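PDB 3MQ0: transcriptional repressor of the blcABC operon from Agrobacterium tumefaciens, which probably binds DNA through a helix-turn-helix domain of the IclR family to repress transcription of the blcABC operon. Local coordinates for residues B[102-113]-B[260-268]. Sequence-based numbering, arbitrary orientation.
Sequences IVSTFNDHLAQR and TANALSEKL
The imidazole of His-109 has Leu-264 CB over one face, while Lys-267 NZ and Thr-260 CG2 meet its edge in the ring plane. With CG anti to the backbone N (chi1 -165°), the ring reaches across to helix 247-267 and fits as a knob among Thr-260, Ala-263, Leu-264 and Lys-267. Its two nitrogens serve different partners: ND1 accepts from Lys-267 NZ at 2.7 Å, only 5° out of plane, and NE2 gives a weak, bent bond to Thr-260 O at 3.4 Å. The Arg-113 guanidinium has His-109 NE2 over one face, offset toward the rim, and Ala-263 CB at its edge; the small alanine lets both groups come close. Phe-106 takes Leu-110 on one face and Leu-264 CD2 at its edge, and packs on strands 120-127 and 232-241. Leu-264 sends CD1 to Thr-105 CG2 (3.5 Å), and Leu-268 continues this apolar strip to Ile-102. Thr-105 is amphipathic: its methyl faces the leucines while OG1 is hydrogen-bonded to Asp-101 O and to Arg-84 of the second subunit. The long, extended Lys-267 suits the partly exposed border, its amine also giving a hydrogen bond to a water that donates to Thr-105 O. Helices 102-110 and 247-267 are thus joined beside the six-stranded antiparallel sheet of the GAF-like domain. Accepting at ND1 and donating at NE2 is consistent with a neutral His-109, which the neighbouring lysine and arginine charges would probably favour.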
loop_
_atom_site.group_PDB
_atom_site.type_symbol
_atom_site.label_atom_id
_atom_site.label_comp_id
_atom_site.label_asym_id
_atom_site.label_seq_id
_atom_site.Cartn_x
_atom_site.Cartn_y
_atom_site.Cartn_z
ATOM N N ILE B 102 9.970 -12.600 -4.711
ATOM C CA ILE B 102 10.657 -12.116 -5.900
ATOM C C ILE B 102 11.452 -13.220 -6.622
ATOM O O ILE B 102 11.507 -13.258 -7.852
ATOM C CB ILE B 102 11.547 -10.905 -5.565
ATOM C CG1 ILE B 102 12.131 -10.297 -6.830
ATOM C CG2 ILE B 102 12.644 -11.285 -4.580
ATOM C CD1 ILE B 102 13.023 -9.120 -6.550
ATOM N N VAL B 103 12.047 -14.134 -5.866
ATOM C CA VAL B 103 12.852 -15.165 -6.492
ATOM C C VAL B 103 11.998 -16.097 -7.348
ATOM O O VAL B 103 12.382 -16.441 -8.463
ATOM C CB VAL B 103 13.637 -15.974 -5.443
ATOM C CG1 VAL B 103 14.349 -17.156 -6.097
ATOM C CG2 VAL B 103 14.622 -15.060 -4.724
ATOM N N SER B 104 10.845 -16.528 -6.842
ATOM C CA SER B 104 10.000 -17.409 -7.647
ATOM C C SER B 104 9.395 -16.647 -8.846
ATOM O O SER B 104 9.247 -17.206 -9.923
ATOM C CB SER B 104 8.904 -18.075 -6.805
ATOM O OG SER B 104 8.045 -17.111 -6.225
ATOM N N THR B 105 9.066 -15.373 -8.652
ATOM C CA THR B 105 8.577 -14.530 -9.743
ATOM C C THR B 105 9.631 -14.419 -10.853
ATOM O O THR B 105 9.339 -14.577 -12.036
ATOM C CB THR B 105 8.217 -13.120 -9.219
ATOM O OG1 THR B 105 7.171 -13.237 -8.242
ATOM C CG2 THR B 105 7.759 -12.208 -10.353
ATOM N N PHE B 106 10.861 -14.151 -10.441
ATOM C CA PHE B 106 12.028 -14.119 -11.331
ATOM C C PHE B 106 12.171 -15.441 -12.104
ATOM O O PHE B 106 12.244 -15.435 -13.324
ATOM C CB PHE B 106 13.254 -13.815 -10.463
ATOM C CG PHE B 106 14.594 -14.127 -11.096
ATOM C CD1 PHE B 106 15.186 -13.239 -11.987
ATOM C CD2 PHE B 106 15.296 -15.261 -10.724
ATOM C CE1 PHE B 106 16.451 -13.505 -12.533
ATOM C CE2 PHE B 106 16.550 -15.540 -11.267
ATOM C CZ PHE B 106 17.125 -14.653 -12.172
ATOM N N ASN B 107 12.179 -16.571 -11.398
ATOM C CA ASN B 107 12.380 -17.870 -12.047
ATOM C C ASN B 107 11.354 -18.103 -13.142
ATOM O O ASN B 107 11.697 -18.506 -14.256
ATOM C CB ASN B 107 12.288 -19.026 -11.043
ATOM C CG ASN B 107 13.465 -19.083 -10.088
ATOM O OD1 ASN B 107 14.548 -18.623 -10.398
ATOM N ND2 ASN B 107 13.250 -19.686 -8.921
ATOM N N ASP B 108 10.089 -17.857 -12.811
ATOM C CA ASP B 108 8.986 -18.066 -13.745
ATOM C C ASP B 108 9.030 -17.126 -14.952
ATOM O O ASP B 108 8.684 -17.502 -16.078
ATOM C CB ASP B 108 7.654 -17.946 -13.008
ATOM C CG ASP B 108 7.437 -19.088 -12.018
ATOM O OD1 ASP B 108 8.213 -20.072 -12.063
ATOM O OD2 ASP B 108 6.496 -19.008 -11.202
ATOM N N HIS B 109 9.463 -15.904 -14.709
ATOM C CA HIS B 109 9.626 -14.938 -15.776
ATOM C C HIS B 109 10.659 -15.436 -16.782
ATOM O O HIS B 109 10.471 -15.307 -17.990
ATOM C CB HIS B 109 10.064 -13.599 -15.185
ATOM C CG HIS B 109 9.926 -12.443 -16.121
ATOM N ND1 HIS B 109 8.707 -11.982 -16.565
ATOM C CD2 HIS B 109 10.860 -11.626 -16.675
ATOM C CE1 HIS B 109 8.892 -10.947 -17.364
ATOM N NE2 HIS B 109 10.190 -10.708 -17.440
ATOM N N LEU B 110 11.751 -16.014 -16.287
ATOM C CA LEU B 110 12.786 -16.525 -17.182
ATOM C C LEU B 110 12.304 -17.727 -17.994
ATOM O O LEU B 110 12.723 -17.927 -19.137
ATOM C CB LEU B 110 14.045 -16.897 -16.407
ATOM C CG LEU B 110 14.817 -15.718 -15.828
ATOM C CD1 LEU B 110 16.101 -16.222 -15.188
ATOM C CD2 LEU B 110 15.111 -14.725 -16.925
ATOM N N ALA B 111 11.423 -18.518 -17.399
ATOM C CA ALA B 111 10.909 -19.712 -18.058
ATOM C C ALA B 111 10.170 -19.422 -19.368
ATOM O O ALA B 111 9.881 -20.339 -20.130
ATOM C CB ALA B 111 10.010 -20.493 -17.108
ATOM N N GLN B 112 9.856 -18.160 -19.634
ATOM C CA GLN B 112 9.096 -17.834 -20.841
ATOM C C GLN B 112 9.817 -16.839 -21.743
ATOM O O GLN B 112 9.263 -16.374 -22.740
ATOM C CB GLN B 112 7.711 -17.316 -20.469
ATOM C CG GLN B 112 7.744 -16.075 -19.612
ATOM C CD GLN B 112 6.494 -15.919 -18.780
ATOM O OE1 GLN B 112 5.996 -16.888 -18.203
ATOM N NE2 GLN B 112 5.973 -14.698 -18.717
ATOM N N ARG B 113 11.053 -16.512 -21.383
ATOM C CA ARG B 113 11.888 -15.639 -22.193
ATOM C C ARG B 113 13.041 -16.442 -22.768
ATOM O O ARG B 113 14.179 -16.329 -22.309
ATOM C CB ARG B 113 12.438 -14.485 -21.356
ATOM C CG ARG B 113 11.386 -13.497 -20.893
ATOM C CD ARG B 113 10.803 -12.733 -22.066
ATOM N NE ARG B 113 9.796 -11.759 -21.649
ATOM C CZ ARG B 113 10.071 -10.624 -21.014
ATOM N NH1 ARG B 113 11.325 -10.323 -20.709
ATOM N NH2 ARG B 113 9.095 -9.793 -20.678
ATOM N N THR B 260 12.797 -6.259 -20.043
ATOM C CA THR B 260 12.545 -7.488 -19.287
ATOM C C THR B 260 12.417 -7.150 -17.808
ATOM O O THR B 260 11.502 -7.622 -17.125
ATOM C CB THR B 260 13.708 -8.510 -19.480
ATOM O OG1 THR B 260 13.696 -8.986 -20.832
ATOM C CG2 THR B 260 13.571 -9.696 -18.512
ATOM N N ALA B 261 13.333 -6.317 -17.316
ATOM C CA ALA B 261 13.309 -5.885 -15.917
ATOM C C ALA B 261 12.046 -5.091 -15.595
ATOM O O ALA B 261 11.450 -5.277 -14.540
ATOM C CB ALA B 261 14.550 -5.050 -15.600
ATOM N N ASN B 262 11.657 -4.186 -16.493
ATOM C CA ASN B 262 10.390 -3.467 -16.355
ATOM C C ASN B 262 9.172 -4.394 -16.262
ATOM O O ASN B 262 8.260 -4.167 -15.463
ATOM C CB ASN B 262 10.222 -2.447 -17.489
ATOM C CG ASN B 262 11.190 -1.278 -17.357
ATOM O OD1 ASN B 262 11.791 -1.084 -16.308
ATOM N ND2 ASN B 262 11.347 -0.508 -18.419
ATOM N N ALA B 263 9.167 -5.455 -17.061
ATOM C CA ALA B 263 8.055 -6.411 -17.029
ATOM C C ALA B 263 8.045 -7.167 -15.706
ATOM O O ALA B 263 6.989 -7.439 -15.134
ATOM C CB ALA B 263 8.148 -7.388 -18.194
ATOM N N LEU B 264 9.224 -7.506 -15.204
ATOM C CA LEU B 264 9.302 -8.163 -13.906
ATOM C C LEU B 264 8.815 -7.239 -12.780
ATOM O O LEU B 264 8.091 -7.677 -11.882
ATOM C CB LEU B 264 10.743 -8.624 -13.635
ATOM C CG LEU B 264 11.013 -9.596 -12.491
ATOM C CD1 LEU B 264 10.089 -10.796 -12.568
ATOM C CD2 LEU B 264 12.468 -10.052 -12.538
ATOM N N SER B 265 9.226 -5.973 -12.828
ATOM C CA SER B 265 8.789 -4.965 -11.849
ATOM C C SER B 265 7.264 -4.834 -11.796
ATOM O O SER B 265 6.664 -4.731 -10.720
ATOM C CB SER B 265 9.401 -3.598 -12.194
ATOM O OG SER B 265 10.818 -3.679 -12.121
ATOM N N GLU B 266 6.643 -4.842 -12.965
ATOM C CA GLU B 266 5.186 -4.782 -13.051
ATOM C C GLU B 266 4.537 -5.950 -12.309
ATOM O O GLU B 266 3.527 -5.795 -11.627
ATOM C CB GLU B 266 4.739 -4.758 -14.507
ATOM C CG GLU B 266 3.271 -4.425 -14.669
ATOM C CD GLU B 266 2.875 -4.222 -16.116
ATOM O OE1 GLU B 266 2.783 -5.228 -16.854
ATOM O OE2 GLU B 266 2.662 -3.056 -16.515
ATOM N N LYS B 267 5.141 -7.122 -12.404
ATOM C CA LYS B 267 4.627 -8.276 -11.685
ATOM C C LYS B 267 4.720 -8.087 -10.179
ATOM O O LYS B 267 4.012 -8.744 -9.439
ATOM C CB LYS B 267 5.377 -9.542 -12.112
ATOM C CG LYS B 267 5.092 -9.942 -13.543
ATOM C CD LYS B 267 5.822 -11.225 -13.914
ATOM C CE LYS B 267 5.406 -11.701 -15.304
ATOM N NZ LYS B 267 6.273 -12.819 -15.782
ATOM N N LEU B 268 5.587 -7.176 -9.737
ATOM C CA LEU B 268 5.799 -6.945 -8.312
ATOM C C LEU B 268 5.042 -5.733 -7.795
ATOM O O LEU B 268 5.172 -5.362 -6.622
ATOM C CB LEU B 268 7.295 -6.804 -8.009
ATOM C CG LEU B 268 8.177 -7.980 -8.422
ATOM C CD1 LEU B 268 9.645 -7.657 -8.137
ATOM C CD2 LEU B 268 7.753 -9.246 -7.693
HETATM O O HOH W 1 6.819 -14.402 -13.305
#